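Local coordinates for protein dITP/XTP pyrophosphatase (Staphylococcus aureus, PDB 4BNQ) that probably hydrolyses non-canonical purine nucleoside triphosphates such as XTP, dITP and ITP to their monophosphates and diphosphate, clearing them from the nucleotide pool, at residues S69-F74 and G78-Y83; A85-E90 and I98-N103; S93-I98 and D141-E146; G150-F155 and K162-L167. All blocks are in the same frame, centred on the assembly; numbering follows the deposited sequence.

Contact 1 of 4, residues S69-F74 and G78-Y83; sequences SGLEVF and GEPGIY
Val73 N gives its hydrogen to Glu79 O at 2.7 Å, the shortest of three backbone bonds that hold together a beta hairpin of strand 64-73 and the short strand 79-80, at one edge of the antiparallel sheet of this Ham1-family enzyme. Near the turn, Gly78 N returns to Val73 O at 3.2 Å; the bond is straight at the hydrogen (168°), yet the donor stands well above the carbonyl plane. Further along, Gly81 N reaches Leu71 O at 2.9 Å. That oxygen is also approached by Pro80 CD at 3.1 Å, but Pro80 N has no hydrogen to offer it. A cis peptide bond precedes Pro80, and its ring leans on the first strand, with CD 4.2 Å from Val73 CG2. A chi1 of -179° sets Val73 CG1 anti to the backbone N and leaves CG2 beside that N, close to Glu79 O. Leu71 continues into the interior to meet Tyr151, a predicted substrate-binding residue, and Leu101 of helix 94-104. Ser69, also predicted to bind substrate, lies at the far end of the pairing. There, a water sits between Ser69 O and Ile82 O, 3.1 Å from the former.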
# COMPACT_ATOMS: atom_id res chain seq x y z
N SER A 69 5.95 -13.31 -6.80
CA SER A 69 5.46 -12.09 -7.40
C SER A 69 5.23 -12.29 -8.89
O SER A 69 5.77 -13.22 -9.48
CB SER A 69 6.49 -10.97 -7.22
OG SER A 69 6.82 -10.76 -5.86
N GLY A 70 4.46 -11.41 -9.49
CA GLY A 70 4.21 -11.47 -10.92
C GLY A 70 3.55 -10.22 -11.46
O GLY A 70 3.28 -9.26 -10.74
N LEU A 71 3.28 -10.26 -12.76
CA LEU A 71 2.71 -9.14 -13.48
C LEU A 71 1.40 -9.60 -14.10
O LEU A 71 1.34 -10.64 -14.75
CB LEU A 71 3.69 -8.73 -14.57
CG LEU A 71 3.29 -7.68 -15.59
CD1 LEU A 71 3.04 -6.34 -14.92
CD2 LEU A 71 4.44 -7.56 -16.58
N GLU A 72 0.34 -8.83 -13.88
CA GLU A 72 -0.97 -9.14 -14.41
C GLU A 72 -1.35 -8.02 -15.38
O GLU A 72 -1.48 -6.87 -14.98
CB GLU A 72 -2.01 -9.22 -13.28
CG GLU A 72 -1.72 -10.34 -12.27
CD GLU A 72 -2.72 -10.37 -11.12
OE1 GLU A 72 -3.48 -9.39 -10.94
OE2 GLU A 72 -2.73 -11.39 -10.39
N VAL A 73 -1.50 -8.36 -16.66
CA VAL A 73 -1.82 -7.33 -17.66
C VAL A 73 -3.31 -7.36 -18.02
O VAL A 73 -3.80 -8.36 -18.55
CB VAL A 73 -1.01 -7.53 -18.95
CG1 VAL A 73 -1.37 -6.44 -19.97
CG2 VAL A 73 0.48 -7.55 -18.65
N PHE A 74 -4.01 -6.27 -17.76
CA PHE A 74 -5.45 -6.19 -18.00
C PHE A 74 -5.85 -6.79 -19.36
O PHE A 74 -6.59 -7.78 -19.42
CB PHE A 74 -5.93 -4.73 -17.87
CG PHE A 74 -7.44 -4.57 -17.92
CD1 PHE A 74 -8.14 -4.75 -19.11
CD2 PHE A 74 -8.15 -4.23 -16.78
CE1 PHE A 74 -9.52 -4.61 -19.16
CE2 PHE A 74 -9.53 -4.09 -16.82
CZ PHE A 74 -10.21 -4.28 -18.02
N GLY A 78 -4.98 -10.92 -17.05
CA GLY A 78 -4.16 -11.36 -15.94
C GLY A 78 -2.89 -12.10 -16.31
O GLY A 78 -2.16 -12.54 -15.43
N GLU A 79 -2.62 -12.29 -17.60
CA GLU A 79 -1.33 -12.87 -17.96
C GLU A 79 -0.28 -11.81 -17.70
O GLU A 79 -0.58 -10.62 -17.76
CB GLU A 79 -1.26 -13.24 -19.44
CG GLU A 79 -1.99 -14.50 -19.86
CD GLU A 79 -1.88 -14.71 -21.37
OE1 GLU A 79 -2.74 -14.19 -22.13
OE2 GLU A 79 -0.91 -15.38 -21.79
N PRO A 80 0.97 -12.23 -17.44
CA PRO A 80 1.46 -13.59 -17.24
C PRO A 80 1.08 -14.23 -15.89
O PRO A 80 1.19 -15.45 -15.76
CB PRO A 80 2.98 -13.41 -17.24
CG PRO A 80 3.24 -12.16 -17.99
CD PRO A 80 2.06 -11.27 -17.70
N GLY A 81 0.68 -13.43 -14.91
CA GLY A 81 0.31 -13.94 -13.60
C GLY A 81 1.33 -14.88 -12.98
O GLY A 81 2.53 -14.62 -13.04
N ILE A 82 0.88 -15.99 -12.41
CA ILE A 82 1.80 -16.92 -11.75
C ILE A 82 2.85 -17.48 -12.71
O ILE A 82 3.89 -17.98 -12.27
CB ILE A 82 1.07 -18.07 -11.04
CG1 ILE A 82 0.23 -18.87 -12.04
CG2 ILE A 82 0.19 -17.54 -9.92
CD1 ILE A 82 -0.41 -20.10 -11.42
N TYR A 83 2.59 -17.38 -14.01
CA TYR A 83 3.59 -17.78 -14.99
C TYR A 83 4.58 -16.67 -15.33
O TYR A 83 5.39 -16.83 -16.26
CB TYR A 83 2.91 -18.29 -16.27
CG TYR A 83 1.88 -19.36 -16.02
CD1 TYR A 83 2.26 -20.66 -15.73
CD2 TYR A 83 0.53 -19.06 -16.05
CE1 TYR A 83 1.31 -21.65 -15.48
CE2 TYR A 83 -0.43 -20.03 -15.80
CZ TYR A 83 -0.03 -21.33 -15.52
OH TYR A 83 -0.98 -22.29 -15.28
O HOH W 1 5.27 -16.16 -10.25

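Contact 2 of 4, residues A85-E90 and I98-N103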
# COMPACT_ATOMS: atom_id res chain seq x y z
N ALA A 85 7.44 -15.66 -14.13
CA ALA A 85 8.88 -15.99 -14.13
C ALA A 85 9.34 -16.83 -15.33
O ALA A 85 10.49 -16.71 -15.77
CB ALA A 85 9.29 -16.66 -12.82
N ARG A 86 8.44 -17.66 -15.84
CA ARG A 86 8.80 -18.63 -16.88
C ARG A 86 7.89 -18.45 -18.08
O ARG A 86 7.68 -19.38 -18.85
CB ARG A 86 8.71 -20.05 -16.32
CG ARG A 86 7.36 -20.34 -15.67
CD ARG A 86 7.18 -21.78 -15.19
NE ARG A 86 5.79 -22.02 -14.80
CZ ARG A 86 5.31 -21.83 -13.57
NH1 ARG A 86 6.10 -21.43 -12.59
NH2 ARG A 86 4.02 -22.07 -13.32
N TYR A 87 7.38 -17.24 -18.23
CA TYR A 87 6.43 -16.90 -19.29
C TYR A 87 6.84 -17.40 -20.67
O TYR A 87 6.02 -17.93 -21.42
CB TYR A 87 6.25 -15.37 -19.31
CG TYR A 87 5.07 -14.90 -20.13
CD1 TYR A 87 3.85 -15.56 -20.07
CD2 TYR A 87 5.16 -13.76 -20.93
CE1 TYR A 87 2.75 -15.11 -20.81
CE2 TYR A 87 4.08 -13.32 -21.67
CZ TYR A 87 2.88 -13.99 -21.61
OH TYR A 87 1.80 -13.56 -22.34
N ALA A 88 8.11 -17.23 -21.02
CA ALA A 88 8.56 -17.54 -22.37
C ALA A 88 9.19 -18.93 -22.46
O ALA A 88 9.42 -19.44 -23.56
CB ALA A 88 9.53 -16.48 -22.89
N GLY A 89 9.45 -19.55 -21.31
CA GLY A 89 10.04 -20.87 -21.26
C GLY A 89 10.60 -21.19 -19.89
O GLY A 89 10.60 -20.35 -19.00
N GLU A 90 11.10 -22.41 -19.72
CA GLU A 90 11.60 -22.88 -18.43
C GLU A 90 12.99 -22.37 -18.08
O GLU A 90 13.38 -22.39 -16.91
CB GLU A 90 11.57 -24.41 -18.38
CG GLU A 90 10.17 -25.01 -18.42
CD GLU A 90 9.30 -24.55 -17.26
OE1 GLU A 90 9.85 -24.40 -16.14
OE2 GLU A 90 8.08 -24.34 -17.46
N ILE A 98 10.08 -10.65 -21.57
CA ILE A 98 9.70 -9.30 -21.95
C ILE A 98 9.29 -9.27 -23.42
O ILE A 98 8.27 -8.68 -23.77
CB ILE A 98 10.84 -8.27 -21.71
CG1 ILE A 98 11.07 -8.08 -20.21
CG2 ILE A 98 10.56 -6.96 -22.41
CD1 ILE A 98 12.33 -7.27 -19.86
N GLU A 99 10.09 -9.92 -24.27
CA GLU A 99 9.82 -9.92 -25.72
C GLU A 99 8.49 -10.57 -26.03
O GLU A 99 7.70 -10.03 -26.80
CB GLU A 99 10.96 -10.58 -26.50
CG GLU A 99 12.28 -9.80 -26.44
CD GLU A 99 12.11 -8.33 -26.81
OE1 GLU A 99 11.26 -8.01 -27.67
OE2 GLU A 99 12.84 -7.48 -26.25
N LYS A 100 8.22 -11.69 -25.38
CA LYS A 100 6.92 -12.34 -25.54
C LYS A 100 5.77 -11.43 -25.14
O LYS A 100 4.85 -11.21 -25.92
CB LYS A 100 6.85 -13.63 -24.74
CG LYS A 100 5.52 -14.34 -24.94
CD LYS A 100 5.49 -15.66 -24.18
CE LYS A 100 4.14 -16.33 -24.31
NZ LYS A 100 4.16 -17.63 -23.59
N LEU A 101 5.82 -10.90 -23.92
CA LEU A 101 4.78 -9.99 -23.45
C LEU A 101 4.60 -8.81 -24.40
O LEU A 101 3.48 -8.47 -24.75
CB LEU A 101 5.09 -9.50 -22.05
CG LEU A 101 4.01 -8.59 -21.47
CD1 LEU A 101 2.66 -9.24 -21.58
CD2 LEU A 101 4.32 -8.33 -20.03
N LEU A 102 5.70 -8.19 -24.83
CA LEU A 102 5.58 -7.08 -25.77
C LEU A 102 4.91 -7.50 -27.09
O LEU A 102 3.99 -6.81 -27.57
CB LEU A 102 6.94 -6.42 -26.02
CG LEU A 102 7.44 -5.58 -24.86
CD1 LEU A 102 8.82 -5.01 -25.15
CD2 LEU A 102 6.45 -4.46 -24.60
N ASN A 103 5.34 -8.62 -27.67
CA ASN A 103 4.77 -9.13 -28.92
C ASN A 103 3.28 -9.34 -28.80
O ASN A 103 2.51 -8.94 -29.67
CB ASN A 103 5.42 -10.45 -29.35
CG ASN A 103 6.81 -10.25 -29.93
OD1 ASN A 103 7.17 -9.15 -30.33
ND2 ASN A 103 7.59 -11.33 -29.98
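Tyr87 and Lys100 show how a lysine can bind an aromatic residue twice, once through its ring and once through its backbone. This cation-pi pair joins the loop after strand 79-80 to helix 94-104 of the Ham1 fold.

The polar component is a single hydrogen bond: Lys100 NZ donates to Tyr87 O at 2.9 Å. It approaches the carbonyl from a position tilted 32° out of its plane, after the side chain has run outward from the helix fully extended, with every torsion near 180°. The extended chain carries NZ across the ring face to the carbonyl of the same residue.

Cation-pi and CH-pi contacts share one face of the ring. Lys100 NZ lies 4.2 Å from the centroid of the Tyr87 ring, close to the ring normal, while CD of Lys100 rides above the same face at 3.9 Å from that centroid. The two side chains cross at about a right angle; Lys100 CG comes in over CE2, and CE lies nearer CZ. The cation is thus shared between a carbonyl oxygen and a pi cloud, which would be expected to steady it electrostatically.

Apolar packing completes the join. Ala88 CB rests 4.3 Å from Lys100 CD, and Leu101, whose side chain goes on to Leu71 and Val73 of strand 64-73, offers its CB to the tyrosine. Tyr87 also touches Tyr151, predicted to bind substrate. At the ring's edge, near its plane, Leu101 N lies 3.7 Å from Tyr87 CE2.

Contact 3 of 4, residues S93-I98 and D141-E146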
# COMPACT_ATOMS: atom_id res chain seq x y z
N SER A 93 14.30 -16.77 -18.88
CA SER A 93 15.01 -15.60 -19.38
C SER A 93 14.14 -14.36 -19.22
O SER A 93 13.07 -14.26 -19.84
CB SER A 93 15.38 -15.75 -20.86
OG SER A 93 15.98 -14.56 -21.35
N ASP A 94 14.57 -13.43 -18.38
CA ASP A 94 13.84 -12.18 -18.24
C ASP A 94 13.68 -11.52 -19.62
O ASP A 94 12.58 -11.07 -19.98
CB ASP A 94 14.55 -11.24 -17.25
CG ASP A 94 14.36 -11.65 -15.79
OD1 ASP A 94 13.56 -12.56 -15.52
OD2 ASP A 94 15.00 -11.03 -14.90
N GLU A 95 14.76 -11.50 -20.40
CA GLU A 95 14.71 -10.87 -21.72
C GLU A 95 13.70 -11.54 -22.66
O GLU A 95 13.00 -10.85 -23.40
CB GLU A 95 16.11 -10.76 -22.35
CG GLU A 95 16.13 -10.19 -23.78
CD GLU A 95 15.45 -8.81 -23.91
OE1 GLU A 95 15.51 -7.99 -22.96
OE2 GLU A 95 14.87 -8.54 -24.99
N ALA A 96 13.59 -12.87 -22.61
CA ALA A 96 12.63 -13.59 -23.45
C ALA A 96 11.20 -13.32 -22.99
O ALA A 96 10.27 -13.16 -23.81
CB ALA A 96 12.91 -15.08 -23.46
N ASN A 97 11.02 -13.29 -21.68
CA ASN A 97 9.71 -13.01 -21.12
C ASN A 97 9.19 -11.64 -21.55
O ASN A 97 8.01 -11.49 -21.87
CB ASN A 97 9.78 -13.11 -19.60
CG ASN A 97 10.06 -14.53 -19.14
OD1 ASN A 97 9.87 -15.48 -19.90
ND2 ASN A 97 10.51 -14.68 -17.89
N ILE A 98 10.08 -10.65 -21.57
CA ILE A 98 9.70 -9.30 -21.95
C ILE A 98 9.29 -9.27 -23.42
O ILE A 98 8.27 -8.68 -23.77
CB ILE A 98 10.84 -8.27 -21.71
CG1 ILE A 98 11.07 -8.08 -20.21
CG2 ILE A 98 10.56 -6.96 -22.41
CD1 ILE A 98 12.33 -7.27 -19.86
N ASP A 141 6.04 0.81 -24.42
CA ASP A 141 6.20 0.31 -25.78
C ASP A 141 7.61 -0.24 -26.01
O ASP A 141 8.00 -0.51 -27.14
CB ASP A 141 5.89 1.41 -26.80
CG ASP A 141 6.83 2.59 -26.69
OD1 ASP A 141 7.68 2.59 -25.78
OD2 ASP A 141 6.72 3.53 -27.50
N GLY A 142 8.38 -0.42 -24.94
CA GLY A 142 9.74 -0.89 -25.10
C GLY A 142 10.47 -0.88 -23.78
O GLY A 142 9.86 -0.63 -22.73
N LYS A 143 11.77 -1.17 -23.80
CA LYS A 143 12.52 -1.27 -22.55
C LYS A 143 13.19 0.06 -22.23
O LYS A 143 13.92 0.60 -23.07
CB LYS A 143 13.55 -2.39 -22.65
CG LYS A 143 12.94 -3.74 -23.04
CD LYS A 143 13.98 -4.81 -23.12
CE LYS A 143 14.67 -4.99 -21.79
NZ LYS A 143 15.84 -5.90 -21.91
N TYR A 144 12.92 0.60 -21.05
CA TYR A 144 13.53 1.87 -20.64
C TYR A 144 14.23 1.73 -19.30
O TYR A 144 13.64 1.22 -18.34
CB TYR A 144 12.48 2.99 -20.52
CG TYR A 144 11.70 3.32 -21.79
CD1 TYR A 144 10.68 2.50 -22.24
CD2 TYR A 144 11.97 4.48 -22.50
CE1 TYR A 144 9.96 2.81 -23.39
CE2 TYR A 144 11.25 4.80 -23.65
CZ TYR A 144 10.24 3.96 -24.09
OH TYR A 144 9.52 4.28 -25.23
N GLY A 145 15.48 2.19 -19.21
CA GLY A 145 16.25 2.03 -17.98
C GLY A 145 16.89 0.66 -17.93
O GLY A 145 16.60 -0.19 -18.79
N GLU A 146 17.74 0.41 -16.94
CA GLU A 146 18.40 -0.89 -16.85
C GLU A 146 18.63 -1.36 -15.41
O GLU A 146 19.31 -2.34 -15.20
CB GLU A 146 19.72 -0.87 -17.61
CG GLU A 146 20.76 -0.01 -16.93
CD GLU A 146 22.04 0.11 -17.72
OE1 GLU A 146 22.61 -0.92 -18.14
OE2 GLU A 146 22.50 1.26 -17.91
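Lys143 reaches from an exposed loop to Glu95 and Ile98 on helix 94-104, combining an apolar shaft with a charged tip. Its CB points at the helix and starts the chain in that direction. Lys143 CG then comes 4.1 Å from Ile98 CG2, and CD keeps the same separation from that methyl. Lys143 CD is also the first carbon to come near Glu95, whose OE1 lies 3.5 Å from it. The chain bends next, at chi3 (60°), and the bend sets CE against the other branch of the isoleucine, with Ile98 CD1 at 3.8 Å from Lys143 CE. The isoleucine and lysine side chains cross at about a right angle, and both Ile98 branches touch the aliphatic shaft. At the tip, NZ forms a salt bridge with OE1 of Glu95. The modelled separation is very short, and its exact value is doubtful; the pairing of opposite charges is the safer conclusion. Glu95 meets it by bending at chi2, while its OE2 lies close to the like-charged Glu99, a proximity that the lysine may partly offset.

Each segment has its own internal support. Ser93 is the N-cap of the helix, its OG accepting from Ala96 N at 3.2 Å. In the loop, Tyr144 OH donates to the syn lone pair of Asp141 OD1 at 2.6 Å. The contact thus lays the first turns of helix 94-104 beside the loop between strands 126-139 and 155-157, with Ile98 continuing inward to Ile154 while Tyr144 pairs through its backbone with Pro153.

Contact 4 of 4, residues G150-F155 and K162-L167; sequences GYDPIF and KTMAQL
Met164 folds back at chi2 (59°) and again at chi3 (103°), and Phe155 holds its ring opposite the backbone N (chi1 -166°); the two side chains therefore run side by side, with Met164 CE 4.0 Å from Phe155 CD2. The methyl meets the ring obliquely. This arrangement lies where a 3-10 turn leads into strand 155-157, facing the edge strand 162-163 of the antiparallel sheet and the 3-10 turn after it. Phe155 O receives Met164 N at 2.8 Å, and Thr163 CA makes a CA-H...O contact with Phe155 O at 3.0 Å. A weak bond from Ala165 N to Asp152 O adds a second backbone link. Ala165 CB then presses on Pro153, 3.5 Å from its CA. Within the second segment, Gln166 OE1 accepts from Thr163 N at 2.9 Å in a nearly straight bond, and Thr163 OG1 bonds to Tyr144 O. Asp152 lays its OD1 against Met164 CG at 3.6 Å, while OD2 accepts from Phe149 N and forms a salt bridge with Lys172. Asp152, Phe149 and Lys172 are all predicted to bind substrate, and this double hold on OD2 is consistent with a carboxylate fixed at the substrate pocket.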
# COMPACT_ATOMS: atom_id res chain seq x y z
N GLY A 150 13.65 -8.56 -14.06
CA GLY A 150 12.36 -9.03 -14.51
C GLY A 150 11.70 -8.06 -15.47
O GLY A 150 12.34 -7.58 -16.39
N TYR A 151 10.42 -7.75 -15.24
CA TYR A 151 9.70 -6.89 -16.17
C TYR A 151 9.91 -5.42 -15.85
O TYR A 151 9.26 -4.56 -16.45
CB TYR A 151 8.20 -7.22 -16.18
CG TYR A 151 7.89 -8.63 -16.62
CD1 TYR A 151 7.77 -8.95 -17.97
CD2 TYR A 151 7.71 -9.64 -15.69
CE1 TYR A 151 7.49 -10.25 -18.38
CE2 TYR A 151 7.43 -10.94 -16.08
CZ TYR A 151 7.32 -11.23 -17.43
OH TYR A 151 7.04 -12.52 -17.81
N ASP A 152 10.83 -5.13 -14.94
CA ASP A 152 11.09 -3.73 -14.59
C ASP A 152 11.22 -2.76 -15.79
O ASP A 152 10.64 -1.67 -15.76
CB ASP A 152 12.29 -3.63 -13.65
CG ASP A 152 11.96 -4.09 -12.25
OD1 ASP A 152 10.77 -4.42 -12.03
OD2 ASP A 152 12.86 -4.11 -11.36
N PRO A 153 11.96 -3.15 -16.86
CA PRO A 153 12.18 -2.15 -17.92
C PRO A 153 10.94 -1.78 -18.75
O PRO A 153 10.98 -0.80 -19.49
CB PRO A 153 13.23 -2.81 -18.81
CG PRO A 153 13.89 -3.85 -17.93
CD PRO A 153 12.78 -4.36 -17.08
N ILE A 154 9.86 -2.54 -18.64
CA ILE A 154 8.67 -2.20 -19.41
C ILE A 154 7.48 -1.85 -18.52
O ILE A 154 6.38 -1.64 -19.01
CB ILE A 154 8.25 -3.34 -20.37
CG1 ILE A 154 7.71 -4.53 -19.58
CG2 ILE A 154 9.40 -3.75 -21.26
CD1 ILE A 154 7.19 -5.68 -20.46
N PHE A 155 7.71 -1.78 -17.22
CA PHE A 155 6.63 -1.41 -16.32
C PHE A 155 6.68 0.10 -16.00
O PHE A 155 7.43 0.54 -15.12
CB PHE A 155 6.66 -2.24 -15.03
CG PHE A 155 5.39 -2.15 -14.22
CD1 PHE A 155 4.34 -3.04 -14.43
CD2 PHE A 155 5.25 -1.18 -13.24
CE1 PHE A 155 3.17 -2.95 -13.68
CE2 PHE A 155 4.08 -1.09 -12.49
CZ PHE A 155 3.04 -1.97 -12.71
N LYS A 162 8.01 7.24 -15.02
CA LYS A 162 9.22 6.43 -15.24
C LYS A 162 8.86 4.95 -15.22
O LYS A 162 7.83 4.57 -14.65
CB LYS A 162 10.27 6.72 -14.16
CG LYS A 162 11.01 8.04 -14.31
CD LYS A 162 12.17 8.13 -13.32
CE LYS A 162 12.60 9.57 -13.09
NZ LYS A 162 12.79 10.30 -14.37
N THR A 163 9.69 4.12 -15.85
CA THR A 163 9.53 2.68 -15.66
C THR A 163 10.24 2.27 -14.38
O THR A 163 11.13 2.96 -13.92
CB THR A 163 10.10 1.84 -16.81
OG1 THR A 163 11.53 1.97 -16.82
CG2 THR A 163 9.52 2.27 -18.16
N MET A 164 9.84 1.12 -13.83
CA MET A 164 10.45 0.57 -12.64
C MET A 164 11.98 0.51 -12.82
O MET A 164 12.71 0.87 -11.91
CB MET A 164 9.84 -0.80 -12.34
CG MET A 164 9.69 -1.18 -10.86
SD MET A 164 8.70 -0.10 -9.80
CE MET A 164 7.20 -1.08 -9.71
N ALA A 165 12.47 0.12 -14.00
CA ALA A 165 13.93 0.03 -14.22
C ALA A 165 14.64 1.39 -14.29
O ALA A 165 15.87 1.49 -14.23
CB ALA A 165 14.27 -0.80 -15.43
N GLN A 166 13.88 2.46 -14.44
CA GLN A 166 14.50 3.76 -14.48
C GLN A 166 14.77 4.30 -13.08
O GLN A 166 15.60 5.20 -12.89
CB GLN A 166 13.61 4.74 -15.24
CG GLN A 166 13.68 4.63 -16.75
CD GLN A 166 12.79 5.67 -17.42
OE1 GLN A 166 11.60 5.44 -17.64
NE2 GLN A 166 13.37 6.84 -17.72
N LEU A 167 14.08 3.76 -12.08
CA LEU A 167 14.18 4.26 -10.72
C LEU A 167 15.47 3.77 -10.07
O LEU A 167 15.91 2.65 -10.35
CB LEU A 167 13.00 3.76 -9.88
CG LEU A 167 11.58 4.05 -10.37
CD1 LEU A 167 10.57 3.37 -9.45
CD2 LEU A 167 11.35 5.56 -10.44

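In the fold
From the N terminus, contact 1 comes first, closing the tight hairpin turn of strands 64-73 and 79-80. The chain then enters a loop that contact 2 folds back onto helix 94-104. Contact 3 crosses contact 2, since 93-98 falls between 85-90 and 98-103; the two share Ile98, and Asn97 bonds Ala85 and Ala88 to the helix. The other segment of contact 3, 141-146, is reached only after the long strands 112-123 and 126-139. Contact 4 follows in series, closing the loop between 155-157 and 162-163. It touches contact 3 through Tyr144 and Pro153, and contact 1 through Leu71 and Phe155, so the helix, the loops and strand 64-73 meet around Tyr151, with the 162-163 edge nearby.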